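Local coordinates for phosphate-specific transport system accessory protein PhoU homolog (Streptococcus pneumoniae, PDB 2I0M) that probably takes part in regulating phosphate uptake as a homodimeric, zinc-binding, all-helical protein of the PhoU family, at residues R78-S82 with R203-T209; A145-A149 with I197-C201. Numbering follows the deposited sequence.

Contact 1 of 2, residues R78-S82 with R203-T209; sequences RFVIS and RLVYLET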
loop_
_atom_site.group_PDB
_atom_site.type_symbol
_atom_site.label_atom_id
_atom_site.label_comp_id
_atom_site.label_asym_id
_atom_site.label_seq_id
_atom_site.Cartn_x
_atom_site.Cartn_y
_atom_site.Cartn_z
ATOM N N ARG A 78 -11.421 1.598 -18.534
ATOM C CA ARG A 78 -10.103 1.697 -17.926
ATOM C C ARG A 78 -9.978 2.991 -17.144
ATOM O O ARG A 78 -9.313 3.034 -16.113
ATOM C CB ARG A 78 -9.003 1.618 -18.994
ATOM C CG ARG A 78 -9.092 0.361 -19.861
ATOM C CD ARG A 78 -7.722 -0.176 -20.235
ATOM N NE ARG A 78 -6.962 0.742 -21.081
ATOM C CZ ARG A 78 -7.035 0.795 -22.409
ATOM N NH1 ARG A 78 -7.859 -0.004 -23.077
ATOM N NH2 ARG A 78 -6.289 1.666 -23.073
ATOM N N PHE A 79 -10.641 4.032 -17.628
ATOM C CA PHE A 79 -10.555 5.339 -17.008
ATOM C C PHE A 79 -11.232 5.353 -15.651
ATOM O O PHE A 79 -10.595 5.640 -14.667
ATOM C CB PHE A 79 -11.116 6.457 -17.897
ATOM C CG PHE A 79 -11.108 7.797 -17.222
ATOM C CD1 PHE A 79 -9.948 8.573 -17.205
ATOM C CD2 PHE A 79 -12.234 8.263 -16.555
ATOM C CE1 PHE A 79 -9.921 9.798 -16.575
ATOM C CE2 PHE A 79 -12.212 9.478 -15.907
ATOM C CZ PHE A 79 -11.055 10.255 -15.918
ATOM N N VAL A 80 -12.526 5.047 -15.617
ATOM C CA VAL A 80 -13.299 5.029 -14.375
ATOM C C VAL A 80 -12.662 4.065 -13.334
ATOM O O VAL A 80 -12.614 4.383 -12.137
ATOM C CB VAL A 80 -14.792 4.718 -14.660
ATOM C CG1 VAL A 80 -15.574 4.505 -13.388
ATOM C CG2 VAL A 80 -15.419 5.832 -15.474
ATOM N N ILE A 81 -12.150 2.922 -13.803
ATOM C CA ILE A 81 -11.452 1.959 -12.939
ATOM C C ILE A 81 -10.178 2.580 -12.356
ATOM O O ILE A 81 -9.820 2.325 -11.215
ATOM C CB ILE A 81 -11.102 0.644 -13.703
ATOM C CG1 ILE A 81 -12.382 -0.148 -14.058
ATOM C CG2 ILE A 81 -10.130 -0.234 -12.883
ATOM C CD1 ILE A 81 -12.149 -1.404 -14.935
ATOM N N SER A 82 -9.508 3.411 -13.147
ATOM C CA SER A 82 -8.291 4.086 -12.722
ATOM C C SER A 82 -8.559 5.142 -11.649
ATOM O O SER A 82 -7.762 5.313 -10.748
ATOM C CB SER A 82 -7.592 4.727 -13.925
ATOM O OG SER A 82 -7.207 3.740 -14.862
ATOM N N ARG A 203 -1.104 2.608 -12.742
ATOM C CA ARG A 203 -2.500 2.724 -13.175
ATOM C C ARG A 203 -2.625 3.601 -14.423
ATOM O O ARG A 203 -3.443 3.344 -15.303
ATOM C CB ARG A 203 -3.334 3.335 -12.035
ATOM C CG ARG A 203 -4.809 3.040 -12.090
ATOM C CD ARG A 203 -5.163 1.676 -11.456
ATOM N NE ARG A 203 -5.496 0.699 -12.485
ATOM C CZ ARG A 203 -6.056 -0.486 -12.273
ATOM N NH1 ARG A 203 -6.384 -0.881 -11.050
ATOM N NH2 ARG A 203 -6.297 -1.272 -13.316
ATOM N N LEU A 204 -1.810 4.647 -14.473
ATOM C CA LEU A 204 -1.743 5.534 -15.634
ATOM C C LEU A 204 -1.159 4.795 -16.849
ATOM O O LEU A 204 -1.640 4.972 -17.977
ATOM C CB LEU A 204 -0.917 6.774 -15.279
ATOM C CG LEU A 204 -1.266 8.203 -15.716
ATOM C CD1 LEU A 204 -2.757 8.398 -15.996
ATOM C CD2 LEU A 204 -0.766 9.212 -14.647
ATOM N N VAL A 205 -0.156 3.941 -16.630
ATOM C CA VAL A 205 0.401 3.198 -17.770
ATOM C C VAL A 205 -0.627 2.189 -18.296
ATOM O O VAL A 205 -0.792 2.060 -19.503
ATOM C CB VAL A 205 1.867 2.634 -17.547
ATOM C CG1 VAL A 205 1.962 1.824 -16.302
ATOM C CG2 VAL A 205 2.338 1.780 -18.738
ATOM N N TYR A 206 -1.340 1.533 -17.374
ATOM C CA TYR A 206 -2.461 0.647 -17.679
ATOM C C TYR A 206 -3.560 1.339 -18.487
ATOM O O TYR A 206 -4.212 0.724 -19.327
ATOM C CB TYR A 206 -3.038 0.074 -16.375
ATOM C CG TYR A 206 -4.510 -0.256 -16.421
ATOM C CD1 TYR A 206 -4.957 -1.534 -16.789
ATOM C CD2 TYR A 206 -5.458 0.707 -16.088
ATOM C CE1 TYR A 206 -6.333 -1.836 -16.825
ATOM C CE2 TYR A 206 -6.813 0.429 -16.122
ATOM C CZ TYR A 206 -7.248 -0.837 -16.479
ATOM O OH TYR A 206 -8.606 -1.077 -16.506
ATOM N N LEU A 207 -3.771 2.619 -18.212
ATOM C CA LEU A 207 -4.797 3.389 -18.900
ATOM C C LEU A 207 -4.441 3.589 -20.390
ATOM O O LEU A 207 -5.279 3.403 -21.274
ATOM C CB LEU A 207 -5.032 4.710 -18.151
ATOM C CG LEU A 207 -6.001 5.775 -18.669
ATOM C CD1 LEU A 207 -7.388 5.208 -18.975
ATOM C CD2 LEU A 207 -6.077 6.922 -17.681
ATOM N N GLU A 208 -3.192 3.928 -20.673
ATOM C CA GLU A 208 -2.764 4.096 -22.049
ATOM C C GLU A 208 -2.539 2.762 -22.744
ATOM O O GLU A 208 -2.814 2.614 -23.929
ATOM C CB GLU A 208 -1.501 4.951 -22.129
ATOM C CG GLU A 208 -1.092 5.233 -23.586
ATOM C CD GLU A 208 -0.405 6.564 -23.786
ATOM O OE1 GLU A 208 0.277 7.040 -22.868
ATOM O OE2 GLU A 208 -0.545 7.132 -24.884
ATOM N N THR A 209 -2.070 1.790 -21.973
ATOM C CA THR A 209 -1.593 0.513 -22.471
ATOM C C THR A 209 -2.692 -0.551 -22.538
ATOM O O THR A 209 -2.808 -1.259 -23.532
ATOM C CB THR A 209 -0.407 0.072 -21.588
ATOM O OG1 THR A 209 0.774 0.746 -22.047
ATOM C CG2 THR A 209 -0.176 -1.412 -21.620
#
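Antiparallel helices from two halves of a repeat protein can be joined by polar as well as apolar contacts, and 78-82 against 203-209 uses both, with axes 9.5 Å apart at 171°. Arg78 of helix 74-105 reaches the C-terminal end of helix 177-209, where carbonyls lack a further turn to bond to. Arg78 NH2 donates to Leu207 O at 2.7 Å, and Arg78 NE adds weak bonds to Leu207 O (3.2 Å) and Tyr206 O (3.3 Å). Ser82 OG donates to Arg78 O at 2.5 Å within its own helix. Arg78 CD also makes a CH-pi contact over the Tyr206 ring, 4.2 Å from its centroid. The apolar part centres on Leu207, whose CD1 lies 4.1 Å from Phe79 CB and 3.9 Å from Arg78 CB. Ser82 CA packs on Arg203 CG (3.7 Å). Arg203 reaches on to a salt bridge with Glu60 of the second subunit. Behind this pair, Phe79 and Val80 lean on helix 5-35, and Leu204 and Val205 on helix 142-150.

Contact 2 of 2, residues A145-A149 with I197-C201; sequences AISIA and IANIC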
loop_
_atom_site.group_PDB
_atom_site.type_symbol
_atom_site.label_atom_id
_atom_site.label_comp_id
_atom_site.label_asym_id
_atom_site.label_seq_id
_atom_site.Cartn_x
_atom_site.Cartn_y
_atom_site.Cartn_z
ATOM N N ALA A 145 4.291 9.357 -16.296
ATOM C CA ALA A 145 4.001 8.478 -15.152
ATOM C C ALA A 145 5.210 7.634 -14.770
ATOM O O ALA A 145 5.608 7.615 -13.614
ATOM C CB ALA A 145 2.795 7.581 -15.435
ATOM N N ILE A 146 5.789 6.953 -15.760
ATOM C CA ILE A 146 6.943 6.069 -15.568
ATOM C C ILE A 146 8.163 6.807 -14.994
ATOM O O ILE A 146 8.807 6.303 -14.062
ATOM C CB ILE A 146 7.318 5.345 -16.882
ATOM C CG1 ILE A 146 6.231 4.331 -17.254
ATOM C CG2 ILE A 146 8.693 4.675 -16.773
ATOM C CD1 ILE A 146 6.352 3.766 -18.658
ATOM N N SER A 147 8.475 7.985 -15.541
ATOM C CA SER A 147 9.568 8.791 -15.007
ATOM C C SER A 147 9.329 9.211 -13.538
ATOM O O SER A 147 10.262 9.173 -12.729
ATOM C CB SER A 147 9.883 9.990 -15.912
ATOM O OG SER A 147 8.782 10.884 -15.952
ATOM N N ILE A 148 8.089 9.561 -13.186
ATOM C CA ILE A 148 7.737 9.850 -11.781
ATOM C C ILE A 148 7.929 8.648 -10.844
ATOM O O ILE A 148 8.536 8.783 -9.767
ATOM C CB ILE A 148 6.300 10.413 -11.644
ATOM C CG1 ILE A 148 6.198 11.785 -12.339
ATOM C CG2 ILE A 148 5.875 10.507 -10.156
ATOM C CD1 ILE A 148 4.786 12.188 -12.665
ATOM N N ALA A 149 7.416 7.485 -11.260
ATOM C CA ALA A 149 7.544 6.236 -10.498
ATOM C C ALA A 149 8.995 5.912 -10.193
ATOM O O ALA A 149 9.299 5.437 -9.101
ATOM C CB ALA A 149 6.884 5.059 -11.239
ATOM N N ILE A 197 2.085 6.761 -4.780
ATOM C CA ILE A 197 2.293 7.593 -5.981
ATOM C C ILE A 197 2.726 6.731 -7.169
ATOM O O ILE A 197 2.213 6.901 -8.287
ATOM C CB ILE A 197 3.337 8.715 -5.732
ATOM C CG1 ILE A 197 2.803 9.703 -4.681
ATOM C CG2 ILE A 197 3.685 9.440 -7.026
ATOM C CD1 ILE A 197 3.843 10.663 -4.133
ATOM N N ALA A 198 3.667 5.815 -6.918
ATOM C CA ALA A 198 4.175 4.898 -7.925
ATOM C C ALA A 198 3.058 3.965 -8.422
ATOM O O ALA A 198 2.933 3.728 -9.614
ATOM C CB ALA A 198 5.351 4.078 -7.350
ATOM N N ASN A 199 2.271 3.430 -7.495
ATOM C CA ASN A 199 1.042 2.736 -7.805
ATOM C C ASN A 199 0.075 3.537 -8.702
ATOM O O ASN A 199 -0.527 2.965 -9.598
ATOM C CB ASN A 199 0.340 2.279 -6.518
ATOM C CG ASN A 199 1.029 1.076 -5.851
ATOM O OD1 ASN A 199 0.963 0.904 -4.620
ATOM N ND2 ASN A 199 1.678 0.241 -6.654
ATOM N N ILE A 200 -0.055 4.846 -8.498
ATOM C CA ILE A 200 -0.990 5.633 -9.317
ATOM C C ILE A 200 -0.412 5.795 -10.717
ATOM O O ILE A 200 -1.135 5.704 -11.712
ATOM C CB ILE A 200 -1.375 6.992 -8.686
ATOM C CG1 ILE A 200 -2.045 6.793 -7.319
ATOM C CG2 ILE A 200 -2.321 7.770 -9.608
ATOM C CD1 ILE A 200 -2.218 8.068 -6.520
ATOM N N CYS A 201 0.907 5.967 -10.769
ATOM C CA CYS A 201 1.692 5.932 -12.003
ATOM C C CYS A 201 1.474 4.682 -12.861
ATOM O O CYS A 201 1.252 4.794 -14.051
ATOM C CB CYS A 201 3.181 6.147 -11.694
ATOM S SG CYS A 201 3.586 7.828 -11.119
#
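Small side chains let two helices come close, and the crossing of 145-149 with 197-201 illustrates the rule. The axes approach to 8.6 Å and run antiparallel at 158°, with CA atoms only 4.4 Å apart between Ala149 and Ala198 and 4.7 Å between Ala145 and Cys201.

Cys201 has the largest covered area, 78 Å², and is the residue that fills the gap. Its CA-to-CB bond points toward the opposite helix and chi1 is m, which sets Cys201 SG 3.2 Å from Ala145 O, 3.7 Å from Ile148 CG2 and 3.8 Å from Ala149 N. The thiol thus lies against the backbone of the facing helix as well as its side chains.

Ala149 comes next. Its methyl group fits between two residues one helical turn apart, with Ala149 CB 4.3 Å from Ala198 CB and 3.9 Å from Cys201 CB. Ala145, a turn earlier, points toward 197-201, and Ala145 CB lies 4.0 Å from Cys201 CB. Beside these small residues Ile148 CG2 touches Ile197 CG2 at 4.0 Å, and both isoleucines also pack on helix 117-136, Ile148 on Asp132 and Ala136, Ile197 on Leu130. Ile197 also packs on Met93 of helix 74-105.

Alanine and cysteine at the crossing, flanked by isoleucine, make this a largely apolar join, in which short side chains allow the backbones of helices 142-150 and 177-209 to approach closely and the sulfur occupies the space between them.

In the fold
Helix 177-209 serves both contacts, meeting helix 142-150 in contact 2 and, further along, helix 74-105 in contact 1. Their centres are about 12 Å apart, and they meet where Leu204 CB packs on Ala145 CB at 3.8 Å. Contact 2 is nested within the chain loop that contact 1 closes: it joins helices of the second PhoU repeat, whereas contact 1 ties that repeat to the first. A bound zinc, not necessarily the same one, lies about 7 Å from the side chain of Ala198 and about 9 Å from that of Arg203. Helix 177-209 carries Glu191 and Asp195, which bind zinc with Asp152 and Asp156; helix 74-105 carries Glu91 and Asp95 of another zinc site.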